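Ubiquinol-cytochrome C chaperone (Brucella abortus NCTC 8038, PDB 6RWT) is a homologue of the mitochondrial assembly factor Cbp3 and probably acts as a chaperone for newly made cytochrome b during assembly of respiratory complex III. Local coordinates at residues R32-F37 with L44-M49. Numbering follows the deposited sequence.
Sequences RFYAQF and LGRYEM
F33 meets the helix through the thioether of M49, whose SD hangs over one face of the phenyl ring, 4.0 Å from its centroid and 20° off the ring normal. This is a Met-aromatic contact, and it lies toward the CB side of the ring, with SD 3.8 Å from F33 CG. The bend at chi2 (-60°) swings the sulfur of M49 over the ring, a turn that an unbranched, flexible side chain takes easily. Y151 packs edge-to-face with the same phenyl, and L148 of helix 145-161 also touches it, so a large apolar ring suits this buried place.

Segment 32-37 belongs to the loop that links helix 2-28 to helix 43-61 in this all-helical chaperone, and through F33 and Y34 the connection folds back against the first turns of the helix it leads into.

Y34 sends its phenol past M49 in the opposite direction, the hydroxyl end arriving at the methionine's root: Y34 OH is 3.3 Å from M49 CG. That carbon and R46 CG both approach the ring obliquely, M49 CG lying 3.9 Å from Y34 CZ. R46 meets the hydroxyl with its backbone CA, 3.9 Å from Y34 OH, and slightly farther off with CG, while its chain, bent at chi3, leads off to a salt bridge with D41. Tyrosine suits this place because its hydroxyl is satisfied by the carbonyl oxygen of A28, at the end of helix 2-28, rather than by helix 43-61.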
loop_
_atom_site.group_PDB
_atom_site.type_symbol
_atom_site.label_atom_id
_atom_site.label_comp_id
_atom_site.label_asym_id
_atom_site.label_seq_id
_atom_site.Cartn_x
_atom_site.Cartn_y
_atom_site.Cartn_z
ATOM N N ARG A 32 8.377 -6.496 -12.883
ATOM C CA ARG A 32 7.986 -7.914 -12.876
ATOM C C ARG A 32 6.482 -8.135 -12.657
ATOM O O ARG A 32 5.921 -9.084 -13.201
ATOM C CB ARG A 32 8.791 -8.711 -11.835
ATOM C CG ARG A 32 8.724 -10.220 -12.033
ATOM C CD ARG A 32 9.575 -10.988 -11.032
ATOM N NE ARG A 32 9.627 -12.421 -11.353
ATOM C CZ ARG A 32 10.172 -13.361 -10.582
ATOM N NH1 ARG A 32 10.721 -13.052 -9.405
ATOM N NH2 ARG A 32 10.166 -14.632 -10.989
ATOM N N PHE A 33 5.823 -7.265 -11.884
ATOM C CA PHE A 33 4.375 -7.408 -11.673
ATOM C C PHE A 33 3.623 -7.409 -13.011
ATOM O O PHE A 33 2.711 -8.200 -13.212
ATOM C CB PHE A 33 3.777 -6.277 -10.813
ATOM C CG PHE A 33 4.378 -6.129 -9.433
ATOM C CD1 PHE A 33 4.572 -7.227 -8.593
ATOM C CD2 PHE A 33 4.691 -4.858 -8.946
ATOM C CE1 PHE A 33 5.110 -7.059 -7.320
ATOM C CE2 PHE A 33 5.222 -4.691 -7.679
ATOM C CZ PHE A 33 5.435 -5.798 -6.863
ATOM N N TYR A 34 4.035 -6.520 -13.916
ATOM C CA TYR A 34 3.327 -6.255 -15.168
ATOM C C TYR A 34 3.844 -7.106 -16.338
ATOM O O TYR A 34 3.102 -7.400 -17.281
ATOM C CB TYR A 34 3.415 -4.761 -15.502
ATOM C CG TYR A 34 3.000 -3.860 -14.341
ATOM C CD1 TYR A 34 1.650 -3.572 -14.087
ATOM C CD2 TYR A 34 3.952 -3.344 -13.465
ATOM C CE1 TYR A 34 1.276 -2.763 -13.010
ATOM C CE2 TYR A 34 3.591 -2.538 -12.390
ATOM C CZ TYR A 34 2.252 -2.247 -12.162
ATOM O OH TYR A 34 1.903 -1.443 -11.088
ATOM N N ALA A 35 5.113 -7.485 -16.290
ATOM C CA ALA A 35 5.659 -8.398 -17.285
ATOM C C ALA A 35 5.286 -9.838 -16.876
ATOM O O ALA A 35 4.187 -10.294 -17.210
ATOM C CB ALA A 35 7.160 -8.190 -17.448
ATOM N N GLN A 36 6.132 -10.530 -16.119
ATOM C CA GLN A 36 5.916 -11.960 -15.855
ATOM C C GLN A 36 4.587 -12.287 -15.158
ATOM O O GLN A 36 3.907 -13.225 -15.561
ATOM C CB GLN A 36 7.084 -12.569 -15.065
ATOM C CG GLN A 36 6.968 -14.083 -14.889
ATOM C CD GLN A 36 8.155 -14.717 -14.189
ATOM O OE1 GLN A 36 9.009 -14.032 -13.625
ATOM N NE2 GLN A 36 8.209 -16.046 -14.219
ATOM N N PHE A 37 4.208 -11.512 -14.132
ATOM C CA PHE A 37 3.044 -11.874 -13.303
ATOM C C PHE A 37 1.685 -11.551 -13.945
ATOM O O PHE A 37 0.653 -11.994 -13.436
ATOM C CB PHE A 37 3.108 -11.225 -11.906
ATOM C CG PHE A 37 4.235 -11.705 -11.012
ATOM C CD1 PHE A 37 5.184 -12.655 -11.417
ATOM C CD2 PHE A 37 4.357 -11.156 -9.731
ATOM C CE1 PHE A 37 6.206 -13.047 -10.558
ATOM C CE2 PHE A 37 5.376 -11.549 -8.876
ATOM C CZ PHE A 37 6.300 -12.500 -9.290
ATOM N N LEU A 44 -6.582 0.818 -13.514
ATOM C CA LEU A 44 -7.032 -0.019 -12.399
ATOM C C LEU A 44 -5.938 -0.971 -11.867
ATOM O O LEU A 44 -5.796 -1.132 -10.655
ATOM C CB LEU A 44 -8.305 -0.795 -12.767
ATOM C CG LEU A 44 -8.966 -1.580 -11.618
ATOM C CD1 LEU A 44 -9.224 -0.725 -10.373
ATOM C CD2 LEU A 44 -10.262 -2.216 -12.104
ATOM N N GLY A 45 -5.173 -1.597 -12.756
ATOM C CA GLY A 45 -4.110 -2.513 -12.323
ATOM C C GLY A 45 -2.994 -1.823 -11.545
ATOM O O GLY A 45 -2.488 -2.353 -10.545
ATOM N N ARG A 46 -2.609 -0.631 -12.006
ATOM C CA ARG A 46 -1.630 0.197 -11.279
ATOM C C ARG A 46 -2.163 0.624 -9.889
ATOM O O ARG A 46 -1.410 0.632 -8.896
ATOM C CB ARG A 46 -1.194 1.408 -12.124
ATOM C CG ARG A 46 -0.435 1.027 -13.394
ATOM C CD ARG A 46 0.176 2.208 -14.139
ATOM N NE ARG A 46 -0.815 3.118 -14.728
ATOM C CZ ARG A 46 -1.334 3.030 -15.958
ATOM N NH1 ARG A 46 -1.008 2.046 -16.802
ATOM N NH2 ARG A 46 -2.206 3.954 -16.351
ATOM N N TYR A 47 -3.457 0.958 -9.812
ATOM C CA TYR A 47 -4.119 1.194 -8.516
ATOM C C TYR A 47 -4.037 -0.050 -7.596
ATOM O O TYR A 47 -3.795 0.087 -6.382
ATOM C CB TYR A 47 -5.581 1.680 -8.685
ATOM C CG TYR A 47 -6.354 1.596 -7.378
ATOM C CD1 TYR A 47 -6.334 2.643 -6.462
ATOM C CD2 TYR A 47 -7.028 0.418 -7.015
ATOM C CE1 TYR A 47 -7.000 2.548 -5.244
ATOM C CE2 TYR A 47 -7.683 0.303 -5.795
ATOM C CZ TYR A 47 -7.669 1.366 -4.908
ATOM O OH TYR A 47 -8.302 1.253 -3.688
ATOM N N GLU A 48 -4.237 -1.255 -8.151
ATOM C CA GLU A 48 -4.170 -2.469 -7.321
ATOM C C GLU A 48 -2.772 -2.620 -6.701
ATOM O O GLU A 48 -2.645 -2.998 -5.534
ATOM C CB GLU A 48 -4.560 -3.743 -8.100
ATOM C CG GLU A 48 -6.013 -3.835 -8.585
ATOM C CD GLU A 48 -7.068 -3.748 -7.482
ATOM O OE1 GLU A 48 -6.768 -4.040 -6.303
ATOM O OE2 GLU A 48 -8.236 -3.404 -7.799
ATOM N N MET A 49 -1.725 -2.316 -7.461
ATOM C CA MET A 49 -0.362 -2.386 -6.913
ATOM C C MET A 49 -0.084 -1.271 -5.891
ATOM O O MET A 49 0.510 -1.538 -4.832
ATOM C CB MET A 49 0.698 -2.394 -8.030
ATOM C CG MET A 49 0.706 -3.659 -8.904
ATOM S SD MET A 49 1.014 -5.199 -8.000
ATOM C CE MET A 49 -0.654 -5.750 -7.724
#